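Local coordinates for protein inorganic pyrophosphatase (Coxiella burnetii, PDB 3TR4) that probably catalyses the magnesium-dependent hydrolysis of inorganic pyrophosphate to two phosphate ions, working as a homohexamer, at residues K12-D16 / K160-K164; I21-A25 / P80-G84. One frame throughout, in Å; residues are numbered along the deposited sequence.

Contact 1 (K12-D16 / K160-K164); sequences KGIDD and KEAAK
The ammonium NZ of K160 is gripped from two sources: it forms a salt bridge of 2.8 Å with OD2 of D15 and also donates to the backbone oxygen of A91. NZ meets OD2 from above the carboxylate plane, 59° out of it, and the two side chains run at about a right angle. The lysine is extended as far as CE, and only its last torsion bends (chi4 61°), turning NZ off the line of the chain at its meeting with the aspartate.

Beside this surface bridge I14 supplies the buried apolar part of the contact. CG2 of I14 lies beside the ammonium group, 3.6 Å from NZ of K160, while CD1 of I14 reaches the helix backbone, 3.8 Å from CA of K164, and more loosely CB of A163 at 4.4 Å. The aliphatic part of K164 closes over the isoleucine, CB of K164 standing 4.0 Å from CG1 of I14. I14 and D15 are the central residues of a type I turn from G13 to D16, at whose base K12 and G13 face D16 in a classic beta bulge. The turn leads into strand 16-23 and is packed on the first turn of helix 160-175; A91 of strand 86-99 meets both I14 and K160, while I94 packs on A162 and A163.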
# COMPACT_ATOMS: atom_id res chain seq x y z
N LYS B 12 -5.62 33.66 7.04
CA LYS B 12 -5.87 35.02 6.56
C LYS B 12 -7.32 35.27 6.13
O LYS B 12 -7.87 36.33 6.40
CB LYS B 12 -4.90 35.38 5.43
CG LYS B 12 -3.45 35.43 5.88
CD LYS B 12 -2.50 35.72 4.73
CE LYS B 12 -1.08 35.90 5.24
NZ LYS B 12 -0.09 36.13 4.15
N GLY B 13 -7.92 34.29 5.46
CA GLY B 13 -9.28 34.46 4.96
C GLY B 13 -9.72 33.32 4.07
O GLY B 13 -9.03 32.31 3.96
N ILE B 14 -10.87 33.50 3.42
CA ILE B 14 -11.50 32.42 2.66
C ILE B 14 -10.66 31.95 1.47
O ILE B 14 -10.87 30.84 0.96
CB ILE B 14 -12.91 32.84 2.17
CG1 ILE B 14 -13.76 31.61 1.85
CG2 ILE B 14 -12.81 33.79 0.98
CD1 ILE B 14 -13.98 30.69 3.04
N ASP B 15 -9.72 32.78 1.03
CA ASP B 15 -8.85 32.43 -0.08
C ASP B 15 -7.49 31.92 0.38
O ASP B 15 -6.62 31.61 -0.43
CB ASP B 15 -8.64 33.63 -1.01
CG ASP B 15 -9.86 33.92 -1.86
OD1 ASP B 15 -10.52 34.95 -1.62
OD2 ASP B 15 -10.14 33.12 -2.78
N ASP B 16 -7.30 31.86 1.69
CA ASP B 16 -6.03 31.42 2.25
C ASP B 16 -6.16 31.16 3.74
O ASP B 16 -5.77 31.99 4.56
CB ASP B 16 -4.94 32.47 1.99
CG ASP B 16 -3.61 32.09 2.61
OD1 ASP B 16 -3.42 30.90 2.94
OD2 ASP B 16 -2.76 32.99 2.76
N LYS B 160 -19.09 30.01 -3.02
CA LYS B 160 -17.95 30.53 -2.27
C LYS B 160 -18.36 31.60 -1.26
O LYS B 160 -17.83 31.65 -0.15
CB LYS B 160 -16.90 31.07 -3.24
CG LYS B 160 -15.60 31.55 -2.60
CD LYS B 160 -14.66 32.07 -3.69
CE LYS B 160 -13.49 32.85 -3.11
NZ LYS B 160 -12.67 32.02 -2.20
N GLU B 161 -19.29 32.46 -1.64
CA GLU B 161 -19.79 33.50 -0.74
C GLU B 161 -20.44 32.89 0.50
O GLU B 161 -20.27 33.40 1.61
CB GLU B 161 -20.77 34.43 -1.46
CG GLU B 161 -21.41 35.46 -0.54
CD GLU B 161 -20.38 36.31 0.19
OE1 GLU B 161 -19.35 36.66 -0.42
OE2 GLU B 161 -20.61 36.61 1.38
N ALA B 162 -21.19 31.81 0.31
CA ALA B 162 -21.79 31.10 1.43
C ALA B 162 -20.71 30.51 2.32
O ALA B 162 -20.82 30.55 3.55
CB ALA B 162 -22.74 30.02 0.95
N ALA B 163 -19.66 29.97 1.71
CA ALA B 163 -18.57 29.37 2.48
C ALA B 163 -17.90 30.44 3.33
O ALA B 163 -17.57 30.20 4.50
CB ALA B 163 -17.56 28.71 1.55
N LYS B 164 -17.71 31.61 2.74
CA LYS B 164 -17.10 32.75 3.43
C LYS B 164 -17.91 33.16 4.66
O LYS B 164 -17.35 33.35 5.74
CB LYS B 164 -16.97 33.93 2.47
CG LYS B 164 -16.29 35.15 3.05
CD LYS B 164 -15.98 36.15 1.95
CE LYS B 164 -15.18 37.33 2.47
NZ LYS B 164 -14.61 38.13 1.36

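Contact 2 (I21-A25 / P80-G84); sequences IEIPA and PVQPG
Three proline rings meet in this contact, with P24 touching the other two through different atoms: CB of P24 lies 4.1 Å from CB of P80, and CD of P24 3.8 Å from CG of P83. Oxygen atoms sit at the ring carbons too, V81 O being 3.3 Å from CB of P24 and A25 O 3.5 Å from CG of P80. The segments belong to the beta barrel of the soluble pyrophosphatase (OB) fold, where strand 16-23 ends in a classic beta bulge, E22 and I23 both facing Y57.

Toward the interior I21 crosses V81 at about a right angle, their CG1 atoms 3.9 Å apart; chi1 of 173° sets CG1 of V81 anti to the backbone N and so directs it to I21. E22 turns to the other side, its carboxylate accepting from Y34 N beside the predicted substrate residues K31 and Y57. Its buried backbone O has no polar partner and lies against CB of P83. Q82 faces the assembly, packing on Q82 of both the second and the third subunit, and its N bonds to Y32 OH of the second. A single hydrogen bond joins the segments, G84 N to I21 O at 2.7 Å, nearly straight at 175° but tilted 26° from the carbonyl plane.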
# COMPACT_ATOMS: atom_id res chain seq x y z
N ILE B 21 -5.32 18.33 8.61
CA ILE B 21 -5.92 17.14 8.02
C ILE B 21 -6.06 16.04 9.07
O ILE B 21 -5.14 15.78 9.84
CB ILE B 21 -5.10 16.63 6.82
CG1 ILE B 21 -5.11 17.67 5.70
CG2 ILE B 21 -5.64 15.31 6.32
CD1 ILE B 21 -6.48 17.95 5.12
N GLU B 22 -7.22 15.40 9.09
CA GLU B 22 -7.49 14.34 10.05
C GLU B 22 -7.68 12.99 9.36
O GLU B 22 -7.33 11.95 9.90
CB GLU B 22 -8.72 14.69 10.90
CG GLU B 22 -8.48 15.84 11.88
CD GLU B 22 -9.75 16.29 12.60
OE1 GLU B 22 -10.81 16.37 11.94
OE2 GLU B 22 -9.68 16.56 13.82
N ILE B 23 -8.21 13.03 8.14
CA ILE B 23 -8.47 11.82 7.36
C ILE B 23 -8.04 12.04 5.91
O ILE B 23 -8.50 12.98 5.27
CB ILE B 23 -9.97 11.48 7.35
CG1 ILE B 23 -10.53 11.44 8.77
CG2 ILE B 23 -10.21 10.17 6.61
CD1 ILE B 23 -12.03 11.30 8.82
N PRO B 24 -7.17 11.16 5.39
CA PRO B 24 -6.68 11.32 4.02
C PRO B 24 -7.71 10.85 3.00
O PRO B 24 -8.55 10.02 3.34
CB PRO B 24 -5.47 10.39 3.99
CG PRO B 24 -5.86 9.28 4.90
CD PRO B 24 -6.68 9.91 6.00
N ALA B 25 -7.63 11.36 1.78
CA ALA B 25 -8.47 10.86 0.69
C ALA B 25 -8.27 9.36 0.56
O ALA B 25 -7.14 8.88 0.63
CB ALA B 25 -8.11 11.56 -0.62
N PRO B 80 -3.39 11.91 -1.64
CA PRO B 80 -3.79 12.01 -0.23
C PRO B 80 -2.73 12.71 0.63
O PRO B 80 -1.54 12.59 0.37
CB PRO B 80 -3.94 10.54 0.20
CG PRO B 80 -4.16 9.78 -1.07
CD PRO B 80 -3.36 10.51 -2.11
N VAL B 81 -3.19 13.44 1.65
CA VAL B 81 -2.30 14.10 2.60
C VAL B 81 -2.32 13.35 3.93
O VAL B 81 -3.37 12.90 4.38
CB VAL B 81 -2.73 15.57 2.83
CG1 VAL B 81 -1.91 16.21 3.94
CG2 VAL B 81 -2.62 16.38 1.54
N GLN B 82 -1.15 13.22 4.56
CA GLN B 82 -1.04 12.49 5.83
C GLN B 82 -1.79 13.18 6.97
O GLN B 82 -1.67 14.38 7.16
CB GLN B 82 0.44 12.31 6.21
CG GLN B 82 0.68 11.76 7.61
CD GLN B 82 2.16 11.52 7.90
OE1 GLN B 82 2.79 10.66 7.29
NE2 GLN B 82 2.72 12.30 8.82
N PRO B 83 -2.55 12.40 7.76
CA PRO B 83 -3.27 12.96 8.91
C PRO B 83 -2.30 13.66 9.85
O PRO B 83 -1.20 13.16 10.08
CB PRO B 83 -3.83 11.72 9.61
CG PRO B 83 -3.92 10.69 8.55
CD PRO B 83 -2.76 10.94 7.64
N GLY B 84 -2.71 14.81 10.39
CA GLY B 84 -1.90 15.54 11.34
C GLY B 84 -1.13 16.68 10.70
O GLY B 84 -0.51 17.49 11.39

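The contacts lie near opposite ends of strand 16-23, contact 1 in the turn just before it and contact 2 at its end, and contact 2 is nested within the loop closed by contact 1. Their centres are 21 Å apart, their nearest atoms about 13 Å, and they do not touch. Each is partly buried, but the linkage differs: contact 1 sets an outer charged pair beside one buried isoleucine, whereas contact 2 combines the buried I21-V81 pair with proline rings and one backbone bond. No other chain of the assembly touches contact 1; contact 2 meets two further subunits. Contact 2 also approaches the metal site, with the side chain of E22 about 8 Å from the bound manganese.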